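Local coordinates for CdiA-CT toxin, Conserved domain protein (Yersinia pseudotuberculosis serotype O:3, PDB 4ZQU) that probably cleaves nucleic acid as an endonuclease of the PDDEXK clan, acting as a contact-dependent growth inhibition toxin that pairs with its immunity protein, at residues Thr10-Ser15 / Tyr26-Thr31; Lys22-Phe27 / Ala66-Ala71; Ala33-Lys38 / Ser85-Leu90. One frame throughout, in Å; residues are numbered along the deposited sequence.

Contact 1. Residues Thr10-Ser15 / Tyr26-Thr31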
ATOM      1  N   THR A  10      -2.287  -6.434  19.547  1.00 49.90           N
ATOM      2  CA  THR A  10      -3.667  -6.023  19.794  1.00 55.87           C
ATOM      3  C   THR A  10      -4.467  -5.918  18.495  1.00 49.57           C
ATOM      4  O   THR A  10      -5.614  -5.472  18.496  1.00 50.14           O
ATOM      5  CB  THR A  10      -3.722  -4.664  20.534  1.00 65.43           C
ATOM      6  OG1 THR A  10      -5.067  -4.384  20.944  1.00 67.08           O
ATOM      7  CG2 THR A  10      -3.228  -3.541  19.636  1.00 62.69           C
ATOM      8  N   LEU A  11      -3.856  -6.337  17.392  1.00 47.21           N
ATOM      9  CA  LEU A  11      -4.469  -6.213  16.075  1.00 40.19           C
ATOM     10  C   LEU A  11      -4.649  -7.576  15.406  1.00 37.47           C
ATOM     11  O   LEU A  11      -3.892  -8.508  15.683  1.00 36.82           O
ATOM     12  CB  LEU A  11      -3.623  -5.294  15.189  1.00 36.62           C
ATOM     13  CG  LEU A  11      -3.485  -3.861  15.698  1.00 36.41           C
ATOM     14  CD1 LEU A  11      -2.605  -3.046  14.770  1.00 35.85           C
ATOM     15  CD2 LEU A  11      -4.853  -3.221  15.846  1.00 36.83           C
ATOM     16  N   PRO A  12      -5.662  -7.696  14.525  1.00 34.66           N
ATOM     17  CA  PRO A  12      -5.934  -8.945  13.800  1.00 34.51           C
ATOM     18  C   PRO A  12      -4.739  -9.419  12.973  1.00 34.88           C
ATOM     19  O   PRO A  12      -3.930  -8.595  12.543  1.00 35.52           O
ATOM     20  CB  PRO A  12      -7.111  -8.570  12.891  1.00 32.64           C
ATOM     21  CG  PRO A  12      -7.766  -7.428  13.577  1.00 32.09           C
ATOM     22  CD  PRO A  12      -6.652  -6.654  14.205  1.00 31.89           C
ATOM     23  N   VAL A  13      -4.628 -10.727  12.758  1.00 34.57           N
ATOM     24  CA  VAL A  13      -3.502 -11.282  12.013  1.00 34.38           C
ATOM     25  C   VAL A  13      -3.544 -10.849  10.552  1.00 32.88           C
ATOM     26  O   VAL A  13      -4.617 -10.646   9.983  1.00 33.31           O
ATOM     27  CB  VAL A  13      -3.470 -12.822  12.086  1.00 34.83           C
ATOM     28  CG1 VAL A  13      -3.155 -13.278  13.499  1.00 37.26           C
ATOM     29  CG2 VAL A  13      -4.787 -13.408  11.614  1.00 35.02           C
ATOM     30  N   GLY A  14      -2.364 -10.697   9.957  1.00 31.55           N
ATOM     31  CA  GLY A  14      -2.251 -10.279   8.572  1.00 30.42           C
ATOM     32  C   GLY A  14      -2.305  -8.774   8.401  1.00 29.55           C
ATOM     33  O   GLY A  14      -2.303  -8.272   7.278  1.00 30.79           O
ATOM     34  N   SER A  15      -2.346  -8.051   9.516  1.00 28.70           N
ATOM     35  CA  SER A  15      -2.449  -6.596   9.483  1.00 30.15           C
ATOM     36  C   SER A  15      -1.117  -5.920   9.192  1.00 32.27           C
ATOM     37  O   SER A  15      -1.086  -4.831   8.620  1.00 33.87           O
ATOM     38  CB  SER A  15      -3.008  -6.071  10.807  1.00 32.08           C
ATOM     39  OG  SER A  15      -4.366  -6.437  10.967  1.00 33.77           O
ATOM     40  N   TYR A  26       0.516  -0.949  10.213  1.00 28.62           N
ATOM     41  CA  TYR A  26      -0.536  -1.959  10.224  1.00 28.42           C
ATOM     42  C   TYR A  26      -1.743  -1.530   9.408  1.00 28.57           C
ATOM     43  O   TYR A  26      -2.050  -0.343   9.301  1.00 30.16           O
ATOM     44  CB  TYR A  26      -0.968  -2.268  11.655  1.00 28.55           C
ATOM     45  CG  TYR A  26       0.099  -2.954  12.459  1.00 28.52           C
ATOM     46  CD1 TYR A  26       0.229  -4.334  12.436  1.00 28.12           C
ATOM     47  CD2 TYR A  26       0.987  -2.222  13.234  1.00 30.46           C
ATOM     48  CE1 TYR A  26       1.211  -4.969  13.163  1.00 27.80           C
ATOM     49  CE2 TYR A  26       1.973  -2.849  13.967  1.00 32.65           C
ATOM     50  CZ  TYR A  26       2.081  -4.222  13.926  1.00 31.21           C
ATOM     51  OH  TYR A  26       3.060  -4.853  14.656  1.00 33.24           O
ATOM     52  N   PHE A  27      -2.430  -2.513   8.838  1.00 25.97           N
ATOM     53  CA  PHE A  27      -3.633  -2.261   8.065  1.00 27.81           C
ATOM     54  C   PHE A  27      -4.647  -3.362   8.321  1.00 30.22           C
ATOM     55  O   PHE A  27      -4.404  -4.520   7.987  1.00 32.55           O
ATOM     56  CB  PHE A  27      -3.303  -2.173   6.573  1.00 29.69           C
ATOM     57  CG  PHE A  27      -4.469  -1.771   5.711  1.00 32.43           C
ATOM     58  CD1 PHE A  27      -5.344  -0.784   6.123  1.00 33.58           C
ATOM     59  CD2 PHE A  27      -4.689  -2.379   4.489  1.00 33.20           C
ATOM     60  CE1 PHE A  27      -6.415  -0.408   5.331  1.00 33.89           C
ATOM     61  CE2 PHE A  27      -5.761  -2.009   3.696  1.00 32.37           C
ATOM     62  CZ  PHE A  27      -6.622  -1.023   4.119  1.00 32.12           C
ATOM     63  N   ASP A  28      -5.773  -3.010   8.932  1.00 30.54           N
ATOM     64  CA  ASP A  28      -6.857  -3.968   9.113  1.00 29.63           C
ATOM     65  C   ASP A  28      -7.436  -4.285   7.741  1.00 26.93           C
ATOM     66  O   ASP A  28      -8.139  -3.469   7.152  1.00 28.55           O
ATOM     67  CB  ASP A  28      -7.930  -3.418  10.057  1.00 30.97           C
ATOM     68  CG  ASP A  28      -8.936  -4.476  10.487  1.00 32.15           C
ATOM     69  OD1 ASP A  28      -9.363  -5.285   9.638  1.00 34.01           O
ATOM     70  OD2 ASP A  28      -9.305  -4.493  11.679  1.00 31.41           O
ATOM     71  N   ARG A  29      -7.133  -5.475   7.237  1.00 26.71           N
ATOM     72  CA  ARG A  29      -7.453  -5.828   5.860  1.00 27.06           C
ATOM     73  C   ARG A  29      -8.951  -5.931   5.610  1.00 27.34           C
ATOM     74  O   ARG A  29      -9.388  -5.971   4.461  1.00 29.66           O
ATOM     75  CB  ARG A  29      -6.778  -7.147   5.480  1.00 26.85           C
ATOM     76  CG  ARG A  29      -5.302  -7.207   5.824  1.00 27.26           C
ATOM     77  CD  ARG A  29      -4.518  -6.055   5.212  1.00 25.74           C
ATOM     78  NE  ARG A  29      -3.118  -6.112   5.619  1.00 23.57           N
ATOM     79  CZ  ARG A  29      -2.099  -6.269   4.782  1.00 25.71           C
ATOM     80  NH1 ARG A  29      -2.314  -6.364   3.479  1.00 27.58           N
ATOM     81  NH2 ARG A  29      -0.860  -6.322   5.248  1.00 26.78           N
ATOM     82  N   ALA A  30      -9.737  -5.969   6.681  1.00 26.46           N
ATOM     83  CA  ALA A  30     -11.184  -6.089   6.549  1.00 26.84           C
ATOM     84  C   ALA A  30     -11.915  -4.765   6.791  1.00 28.33           C
ATOM     85  O   ALA A  30     -12.824  -4.413   6.039  1.00 29.85           O
ATOM     86  CB  ALA A  30     -11.705  -7.155   7.491  1.00 27.31           C
ATOM     87  N   THR A  31     -11.524  -4.031   7.829  1.00 28.63           N
ATOM     88  CA  THR A  31     -12.239  -2.807   8.195  1.00 28.50           C
ATOM     89  C   THR A  31     -11.651  -1.548   7.556  1.00 28.66           C
ATOM     90  O   THR A  31     -12.370  -0.575   7.330  1.00 32.13           O
ATOM     91  CB  THR A  31     -12.271  -2.600   9.724  1.00 26.89           C
ATOM     92  OG1 THR A  31     -10.980  -2.184  10.186  1.00 27.90           O
ATOM     93  CG2 THR A  31     -12.683  -3.880  10.429  1.00 24.68           C
TER
HETATM   94  O   HOH W   1      -5.950  -7.848   9.087  1.00 27.37           O
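S15 and F27 meet backbone to backbone: F27 N donates to S15 O over 2.7 Å, and S15 CA in turn approaches F27 O at 3.2 Å in a CA-H...O contact. L11 adds the apolar half. Its CG lies anti to the carbonyl carbon (chi1 -62°), and the CD1 methyl beyond it comes down obliquely on Y26, 3.6 Å from ring atom CG and touching CB as well. On the far side of S15, the bent R29 chain lays its guanidinium beside the turn; G14 O sits 2.8 Å from R29 NE, at an angle too poor for a hydrogen bond, while R29 NH1 bonds S29 of the CdiI chain.

Behind this shell stands a type II turn, P12 to S15. S15 OG reaches back 2.7 Å to P12 O, meeting it from above the carbonyl plane, and one water joins V13 O, S15 OG and R29 N. D28 OD1 closes an Asx turn, accepting from A30 N at 3.1 Å and from T31 N, and forms a salt bridge to R69 of the CdiI chain. The loop after helix 3-9 is thus held by one main-chain bond and the L11-Y26 packing, whereas the charged ends of D28 and R29 also reach the immunity protein.

Contact 2. Residues Lys22-Phe27 / Ala66-Ala71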
ATOM      1  N   LYS A  22       5.533   3.756   3.822  1.00 58.02           N
ATOM      2  CA  LYS A  22       5.307   5.140   4.218  1.00 58.75           C
ATOM      3  C   LYS A  22       5.329   5.241   5.740  1.00 56.90           C
ATOM      4  O   LYS A  22       6.328   4.917   6.387  1.00 55.77           O
ATOM      5  CB  LYS A  22       3.982   5.671   3.668  1.00 58.80           C
ATOM      6  CG  LYS A  22       3.969   5.895   2.166  1.00 59.77           C
ATOM      7  CD  LYS A  22       4.175   7.370   1.850  1.00 63.36           C
ATOM      8  CE  LYS A  22       3.257   7.846   0.735  1.00 64.99           C
ATOM      9  NZ  LYS A  22       4.045   8.392  -0.404  1.00 67.98           N
ATOM     10  N   THR A  23       4.207   5.668   6.305  1.00 55.93           N
ATOM     11  CA  THR A  23       4.084   5.828   7.744  1.00 54.48           C
ATOM     12  C   THR A  23       3.213   4.726   8.349  1.00 47.39           C
ATOM     13  O   THR A  23       3.187   4.544   9.564  1.00 46.02           O
ATOM     14  CB  THR A  23       3.495   7.200   8.085  1.00 61.03           C
ATOM     15  OG1 THR A  23       3.405   7.350   9.505  1.00 65.99           O
ATOM     16  CG2 THR A  23       2.113   7.336   7.474  1.00 62.52           C
ATOM     17  N   TYR A  24       2.511   3.987   7.495  1.00 42.12           N
ATOM     18  CA  TYR A  24       1.587   2.954   7.955  1.00 36.88           C
ATOM     19  C   TYR A  24       2.305   1.644   8.255  1.00 34.65           C
ATOM     20  O   TYR A  24       3.007   1.098   7.403  1.00 35.46           O
ATOM     21  CB  TYR A  24       0.487   2.719   6.918  1.00 34.61           C
ATOM     22  CG  TYR A  24      -0.369   3.935   6.643  1.00 33.42           C
ATOM     23  CD1 TYR A  24      -0.571   4.903   7.618  1.00 33.39           C
ATOM     24  CD2 TYR A  24      -0.966   4.118   5.404  1.00 33.78           C
ATOM     25  CE1 TYR A  24      -1.348   6.019   7.369  1.00 35.85           C
ATOM     26  CE2 TYR A  24      -1.747   5.231   5.144  1.00 36.40           C
ATOM     27  CZ  TYR A  24      -1.934   6.178   6.131  1.00 36.70           C
ATOM     28  OH  TYR A  24      -2.710   7.288   5.881  1.00 37.44           O
ATOM     29  N   ASP A  25       2.118   1.142   9.471  1.00 31.64           N
ATOM     30  CA  ASP A  25       2.761  -0.095   9.895  1.00 29.53           C
ATOM     31  C   ASP A  25       1.768  -1.251   9.888  1.00 28.19           C
ATOM     32  O   ASP A  25       2.126  -2.388   9.586  1.00 27.66           O
ATOM     33  CB  ASP A  25       3.375   0.081  11.284  1.00 27.80           C
ATOM     34  CG  ASP A  25       4.393   1.206  11.327  1.00 31.99           C
ATOM     35  OD1 ASP A  25       5.203   1.315  10.384  1.00 33.73           O
ATOM     36  OD2 ASP A  25       4.380   1.990  12.297  1.00 33.89           O
ATOM     37  N   TYR A  26       0.516  -0.949  10.213  1.00 28.62           N
ATOM     38  CA  TYR A  26      -0.536  -1.959  10.224  1.00 28.42           C
ATOM     39  C   TYR A  26      -1.743  -1.530   9.408  1.00 28.57           C
ATOM     40  O   TYR A  26      -2.050  -0.343   9.301  1.00 30.16           O
ATOM     41  CB  TYR A  26      -0.968  -2.268  11.655  1.00 28.55           C
ATOM     42  CG  TYR A  26       0.099  -2.954  12.459  1.00 28.52           C
ATOM     43  CD1 TYR A  26       0.229  -4.334  12.436  1.00 28.12           C
ATOM     44  CD2 TYR A  26       0.987  -2.222  13.234  1.00 30.46           C
ATOM     45  CE1 TYR A  26       1.211  -4.969  13.163  1.00 27.80           C
ATOM     46  CE2 TYR A  26       1.973  -2.849  13.967  1.00 32.65           C
ATOM     47  CZ  TYR A  26       2.081  -4.222  13.926  1.00 31.21           C
ATOM     48  OH  TYR A  26       3.060  -4.853  14.656  1.00 33.24           O
ATOM     49  N   PHE A  27      -2.430  -2.513   8.838  1.00 25.97           N
ATOM     50  CA  PHE A  27      -3.633  -2.261   8.065  1.00 27.81           C
ATOM     51  C   PHE A  27      -4.647  -3.362   8.321  1.00 30.22           C
ATOM     52  O   PHE A  27      -4.404  -4.520   7.987  1.00 32.55           O
ATOM     53  CB  PHE A  27      -3.303  -2.173   6.573  1.00 29.69           C
ATOM     54  CG  PHE A  27      -4.469  -1.771   5.711  1.00 32.43           C
ATOM     55  CD1 PHE A  27      -5.344  -0.784   6.123  1.00 33.58           C
ATOM     56  CD2 PHE A  27      -4.689  -2.379   4.489  1.00 33.20           C
ATOM     57  CE1 PHE A  27      -6.415  -0.408   5.331  1.00 33.89           C
ATOM     58  CE2 PHE A  27      -5.761  -2.009   3.696  1.00 32.37           C
ATOM     59  CZ  PHE A  27      -6.622  -1.023   4.119  1.00 32.12           C
ATOM     60  N   ALA A  66      -2.213  11.655   7.210  1.00 36.60           N
ATOM     61  CA  ALA A  66      -3.410  12.372   6.778  1.00 37.62           C
ATOM     62  C   ALA A  66      -3.389  12.699   5.288  1.00 39.95           C
ATOM     63  O   ALA A  66      -4.412  12.602   4.613  1.00 38.96           O
ATOM     64  CB  ALA A  66      -3.577  13.651   7.592  1.00 36.10           C
ATOM     65  N   LYS A  67      -2.222  13.087   4.781  1.00 42.01           N
ATOM     66  CA  LYS A  67      -2.077  13.457   3.375  1.00 44.48           C
ATOM     67  C   LYS A  67      -1.801  12.245   2.493  1.00 45.91           C
ATOM     68  O   LYS A  67      -1.400  12.388   1.338  1.00 49.06           O
ATOM     69  CB  LYS A  67      -0.969  14.487   3.210  1.00 45.42           C
ATOM     70  N   PHE A  68      -2.012  11.053   3.039  1.00 45.31           N
ATOM     71  CA  PHE A  68      -1.784   9.825   2.293  1.00 45.52           C
ATOM     72  C   PHE A  68      -2.844   9.621   1.214  1.00 45.50           C
ATOM     73  O   PHE A  68      -4.043   9.593   1.503  1.00 45.04           O
ATOM     74  CB  PHE A  68      -1.761   8.627   3.241  1.00 44.69           C
ATOM     75  CG  PHE A  68      -1.570   7.310   2.550  1.00 43.59           C
ATOM     76  CD1 PHE A  68      -0.302   6.800   2.351  1.00 43.09           C
ATOM     77  CD2 PHE A  68      -2.660   6.577   2.105  1.00 41.75           C
ATOM     78  CE1 PHE A  68      -0.123   5.590   1.720  1.00 42.15           C
ATOM     79  CE2 PHE A  68      -2.486   5.368   1.471  1.00 40.69           C
ATOM     80  CZ  PHE A  68      -1.215   4.873   1.279  1.00 41.40           C
ATOM     81  N   GLU A  69      -2.395   9.473  -0.029  1.00 45.31           N
ATOM     82  CA  GLU A  69      -3.293   9.198  -1.145  1.00 45.16           C
ATOM     83  C   GLU A  69      -3.163   7.751  -1.608  1.00 43.48           C
ATOM     84  O   GLU A  69      -4.157   7.033  -1.730  1.00 43.10           O
ATOM     85  CB  GLU A  69      -3.009  10.146  -2.312  1.00 46.77           C
ATOM     86  CG  GLU A  69      -3.783   9.806  -3.583  1.00 47.85           C
ATOM     87  CD  GLU A  69      -3.444  10.729  -4.738  1.00 48.89           C
ATOM     88  OE1 GLU A  69      -2.650  11.670  -4.530  1.00 49.56           O
ATOM     89  OE2 GLU A  69      -3.968  10.513  -5.852  1.00 49.09           O
ATOM     90  N   LYS A  70      -1.929   7.329  -1.861  1.00 42.34           N
ATOM     91  CA  LYS A  70      -1.664   5.993  -2.374  1.00 40.02           C
ATOM     92  C   LYS A  70      -0.192   5.631  -2.212  1.00 39.75           C
ATOM     93  O   LYS A  70       0.683   6.478  -2.383  1.00 41.09           O
ATOM     94  CB  LYS A  70      -2.080   5.899  -3.847  1.00 39.90           C
ATOM     95  CG  LYS A  70      -1.826   4.546  -4.490  1.00 40.37           C
ATOM     96  CD  LYS A  70      -2.604   4.387  -5.791  1.00 41.64           C
ATOM     97  CE  LYS A  70      -2.155   5.383  -6.848  1.00 41.95           C
ATOM     98  NZ  LYS A  70      -2.802   5.116  -8.164  1.00 40.37           N
ATOM     99  N   ALA A  71       0.071   4.375  -1.860  1.00 38.71           N
ATOM    100  CA  ALA A  71       1.434   3.856  -1.799  1.00 37.48           C
ATOM    101  C   ALA A  71       1.477   2.435  -2.341  1.00 37.12           C
ATOM    102  O   ALA A  71       0.650   1.600  -1.981  1.00 37.10           O
ATOM    103  CB  ALA A  71       1.968   3.897  -0.375  1.00 36.61           C
TER
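K22 and Y24 bring the approach to strand 26-27 against the turn that joins helix 53-66 to the hairpin of strands 70-73 and 76-79, and the centre of the contact is a T-shaped (edge-to-face) aromatic pair. K22 comes first. K22 CG, anti to the carbonyl carbon, rests 3.8 Å from A71 CB. The chain bends at chi2 and chi3, bringing K22 CE obliquely to F68 CD1 at 4.0 Å; beyond it the ammonium continues to a salt bridge with E137 of the CdiI chain, so the aliphatic part of this lysine packs on the toxin while its charge serves the partner.

T23 turns aside, its carbonyl bonded to S36 OG on strand 33-39. Y24 follows and carries the contact. With CG anti to the carbonyl carbon (chi1 -61°), its ring presents an edge to the face of F68, centroids 4.6 Å apart and planes at 57°. Y24 CE2 stands over the centre of the F68 ring, while K70 N lies across the opposite face, toward the rim. The Y24 hydroxyl is bonded to T65 O at the end of helix 53-66. I83 touches both side chains.

D25 and Y26, beyond the contact, both face V35 in a classic beta bulge. On the other segment, A71 pairs with an antiparallel strand of the CdiI chain, carrying the hairpin's sheet across the interface: beta-augmentation. Back at the aromatic pair, Y24 OH lies just 3.1 Å from F68 CB.

Contact 3. Residues Ala33-Lys38 / Ser85-Leu90; sequences AVVSAK and SKEVRL
V34 and S36 clasp E87 and its neighbours in a parallel pairing of strands 33-39 and 85-92, the two middle strands of the mixed sheet in this PDDEXK-clan domain. The short segments lie 4.6 Å apart at closest approach, their directions 22° apart. The tight part is the middle and C-terminal half. S36 N gives a nearly straight bond (173°) to E87 O at 2.7 Å, almost along the C=O axis, and R89 N returns to S36 O; K38 N then reaches R89 O.

On the face of V34, S36, K38, K86, V88 and L90, the pairs V34/K86 and K38/L90 run side by side. V34 CG2 meets K86 CG at 3.6 Å, and L90 CD1 touches both CG and CD of K38. Helix 53-66 covers V88 and L90 here, and the two ammonium groups end on this side too: K38 NZ on S57 OG, K86 NZ on T65 O. On the other face V35, with CG1 anti to its backbone N, puts that methyl 3.6 Å from R89 CG, where V7 of helix 3-9 packs on both residues. E87 stretches out from the same face to T119 OG1 on the next strand.

The N-terminal end is looser. V34 N still bonds S85 O well, but E87 N to V34 O is weak, bent to 131°, and a water donates to V34 O beside it. S85, exposed to solvent, turns its hydroxyl toward the A33 methyl, S85 OG to A33 CB 3.2 Å.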
ATOM      1  N   ALA A  33      -9.005   0.175   8.840  1.00 25.63           N
ATOM      2  CA  ALA A  33      -8.337   0.990   9.843  1.00 27.34           C
ATOM      3  C   ALA A  33      -6.826   0.886   9.688  1.00 29.54           C
ATOM      4  O   ALA A  33      -6.274  -0.212   9.738  1.00 29.42           O
ATOM      5  CB  ALA A  33      -8.758   0.561  11.234  1.00 27.48           C
ATOM      6  N   VAL A  34      -6.155   2.018   9.489  1.00 32.42           N
ATOM      7  CA  VAL A  34      -4.696   2.008   9.416  1.00 32.26           C
ATOM      8  C   VAL A  34      -4.088   2.464  10.736  1.00 32.75           C
ATOM      9  O   VAL A  34      -4.641   3.316  11.431  1.00 34.39           O
ATOM     10  CB  VAL A  34      -4.154   2.900   8.275  1.00 32.71           C
ATOM     11  CG1 VAL A  34      -4.672   2.428   6.938  1.00 33.45           C
ATOM     12  CG2 VAL A  34      -4.518   4.353   8.499  1.00 33.94           C
ATOM     13  N   VAL A  35      -2.948   1.878  11.079  1.00 31.60           N
ATOM     14  CA  VAL A  35      -2.252   2.229  12.305  1.00 32.48           C
ATOM     15  C   VAL A  35      -0.790   2.543  12.026  1.00 32.16           C
ATOM     16  O   VAL A  35      -0.092   1.772  11.365  1.00 30.40           O
ATOM     17  CB  VAL A  35      -2.335   1.099  13.349  1.00 34.37           C
ATOM     18  CG1 VAL A  35      -1.509   1.448  14.577  1.00 36.66           C
ATOM     19  CG2 VAL A  35      -3.778   0.834  13.737  1.00 34.76           C
ATOM     20  N   SER A  36      -0.331   3.686  12.523  1.00 33.31           N
ATOM     21  CA  SER A  36       1.083   4.028  12.463  1.00 32.38           C
ATOM     22  C   SER A  36       1.705   3.935  13.850  1.00 31.91           C
ATOM     23  O   SER A  36       1.307   4.656  14.766  1.00 32.33           O
ATOM     24  CB  SER A  36       1.283   5.426  11.891  1.00 34.19           C
ATOM     25  OG  SER A  36       2.664   5.727  11.805  1.00 35.99           O
ATOM     26  N   ALA A  37       2.678   3.039  13.997  1.00 29.67           N
ATOM     27  CA  ALA A  37       3.346   2.820  15.273  1.00 29.42           C
ATOM     28  C   ALA A  37       4.592   3.685  15.395  1.00 33.02           C
ATOM     29  O   ALA A  37       5.621   3.398  14.784  1.00 37.24           O
ATOM     30  CB  ALA A  37       3.707   1.346  15.438  1.00 27.75           C
ATOM     31  N   LYS A  38       4.490   4.746  16.187  1.00 32.83           N
ATOM     32  CA  LYS A  38       5.620   5.632  16.432  1.00 34.83           C
ATOM     33  C   LYS A  38       6.096   5.486  17.872  1.00 33.66           C
ATOM     34  O   LYS A  38       5.288   5.355  18.790  1.00 33.66           O
ATOM     35  CB  LYS A  38       5.240   7.086  16.135  1.00 40.08           C
ATOM     36  CG  LYS A  38       6.382   8.085  16.315  1.00 45.48           C
ATOM     37  CD  LYS A  38       5.957   9.507  15.969  1.00 47.50           C
ATOM     38  CE  LYS A  38       7.049  10.508  16.326  1.00 50.09           C
ATOM     39  NZ  LYS A  38       8.306  10.263  15.565  1.00 51.48           N
ATOM     40  N   SER A  85     -10.223   4.606   8.783  1.00 31.56           N
ATOM     41  CA  SER A  85      -9.779   5.367   9.944  1.00 31.66           C
ATOM     42  C   SER A  85      -8.259   5.370  10.030  1.00 31.73           C
ATOM     43  O   SER A  85      -7.599   4.444   9.558  1.00 31.04           O
ATOM     44  CB  SER A  85     -10.386   4.806  11.232  1.00 31.16           C
ATOM     45  OG  SER A  85     -10.002   3.459  11.433  1.00 32.48           O
ATOM     46  N   LYS A  86      -7.712   6.427  10.622  1.00 32.27           N
ATOM     47  CA  LYS A  86      -6.270   6.588  10.748  1.00 31.34           C
ATOM     48  C   LYS A  86      -5.888   6.809  12.204  1.00 31.17           C
ATOM     49  O   LYS A  86      -6.540   7.573  12.915  1.00 32.51           O
ATOM     50  CB  LYS A  86      -5.781   7.753   9.883  1.00 31.98           C
ATOM     51  CG  LYS A  86      -6.091   7.596   8.400  1.00 33.97           C
ATOM     52  CD  LYS A  86      -5.721   8.836   7.598  1.00 35.56           C
ATOM     53  CE  LYS A  86      -6.045   8.636   6.122  1.00 37.04           C
ATOM     54  NZ  LYS A  86      -5.738   9.834   5.293  1.00 38.14           N
ATOM     55  N   GLU A  87      -4.834   6.137  12.648  1.00 29.16           N
ATOM     56  CA  GLU A  87      -4.406   6.251  14.036  1.00 28.51           C
ATOM     57  C   GLU A  87      -2.896   6.183  14.195  1.00 26.96           C
ATOM     58  O   GLU A  87      -2.228   5.372  13.555  1.00 27.01           O
ATOM     59  CB  GLU A  87      -5.050   5.155  14.885  1.00 29.67           C
ATOM     60  CG  GLU A  87      -4.628   5.190  16.344  1.00 29.96           C
ATOM     61  CD  GLU A  87      -5.107   3.989  17.120  1.00 31.49           C
ATOM     62  OE1 GLU A  87      -5.439   2.966  16.485  1.00 32.48           O
ATOM     63  OE2 GLU A  87      -5.156   4.069  18.365  1.00 33.02           O
ATOM     64  N   VAL A  88      -2.362   7.039  15.057  1.00 26.28           N
ATOM     65  CA  VAL A  88      -0.963   6.946  15.436  1.00 25.67           C
ATOM     66  C   VAL A  88      -0.847   6.414  16.861  1.00 26.08           C
ATOM     67  O   VAL A  88      -1.355   7.021  17.803  1.00 26.25           O
ATOM     68  CB  VAL A  88      -0.247   8.302  15.340  1.00 26.53           C
ATOM     69  CG1 VAL A  88       1.224   8.138  15.684  1.00 27.44           C
ATOM     70  CG2 VAL A  88      -0.410   8.893  13.950  1.00 25.68           C
ATOM     71  N   ARG A  89      -0.191   5.266  17.002  1.00 25.84           N
ATOM     72  CA  ARG A  89       0.073   4.681  18.311  1.00 27.71           C
ATOM     73  C   ARG A  89       1.442   5.133  18.807  1.00 26.91           C
ATOM     74  O   ARG A  89       2.475   4.650  18.337  1.00 23.73           O
ATOM     75  CB  ARG A  89      -0.001   3.155  18.248  1.00 28.42           C
ATOM     76  CG  ARG A  89      -1.397   2.608  18.006  1.00 28.32           C
ATOM     77  CD  ARG A  89      -2.169   2.457  19.305  1.00 31.65           C
ATOM     78  NE  ARG A  89      -1.542   1.490  20.206  1.00 35.54           N
ATOM     79  CZ  ARG A  89      -1.756   0.177  20.164  1.00 35.22           C
ATOM     80  NH1 ARG A  89      -2.583  -0.336  19.263  1.00 36.03           N
ATOM     81  NH2 ARG A  89      -1.139  -0.624  21.024  1.00 32.17           N
ATOM     82  N   LEU A  90       1.437   6.063  19.757  1.00 27.67           N
ATOM     83  CA  LEU A  90       2.659   6.724  20.201  1.00 26.14           C
ATOM     84  C   LEU A  90       3.153   6.218  21.550  1.00 23.04           C
ATOM     85  O   LEU A  90       2.427   6.249  22.542  1.00 23.74           O
ATOM     86  CB  LEU A  90       2.435   8.235  20.274  1.00 25.32           C
ATOM     87  CG  LEU A  90       3.642   9.093  20.653  1.00 25.94           C
ATOM     88  CD1 LEU A  90       4.677   9.084  19.537  1.00 23.96           C
ATOM     89  CD2 LEU A  90       3.206  10.512  20.978  1.00 28.72           C
TER
HETATM   90  O   HOH W   2      -6.923   3.470  12.833  1.00 31.06           O

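In the fold
From the N terminus, helix 3-9 runs into the loop that contact 1 closes with strand 26-27 and the turn after it, spanning only ten intervening residues. Contact 2 starts on the same stretch, sharing Y26 and F27 with contact 1, and reaches across 38 residues to the start of the hairpin 70-73/76-79. Contact 3 opens after contact 1 has closed, and its segments alternate with those of contact 2, so these two cross rather than nest. Hydrogen bonds V35 N to Y26 O and A37 N to D25 OD2 join strand 26-27 and the residue before it to the central pair. Together the contacts tie the N-terminal loop, the sheet and the immunity-binding hairpin.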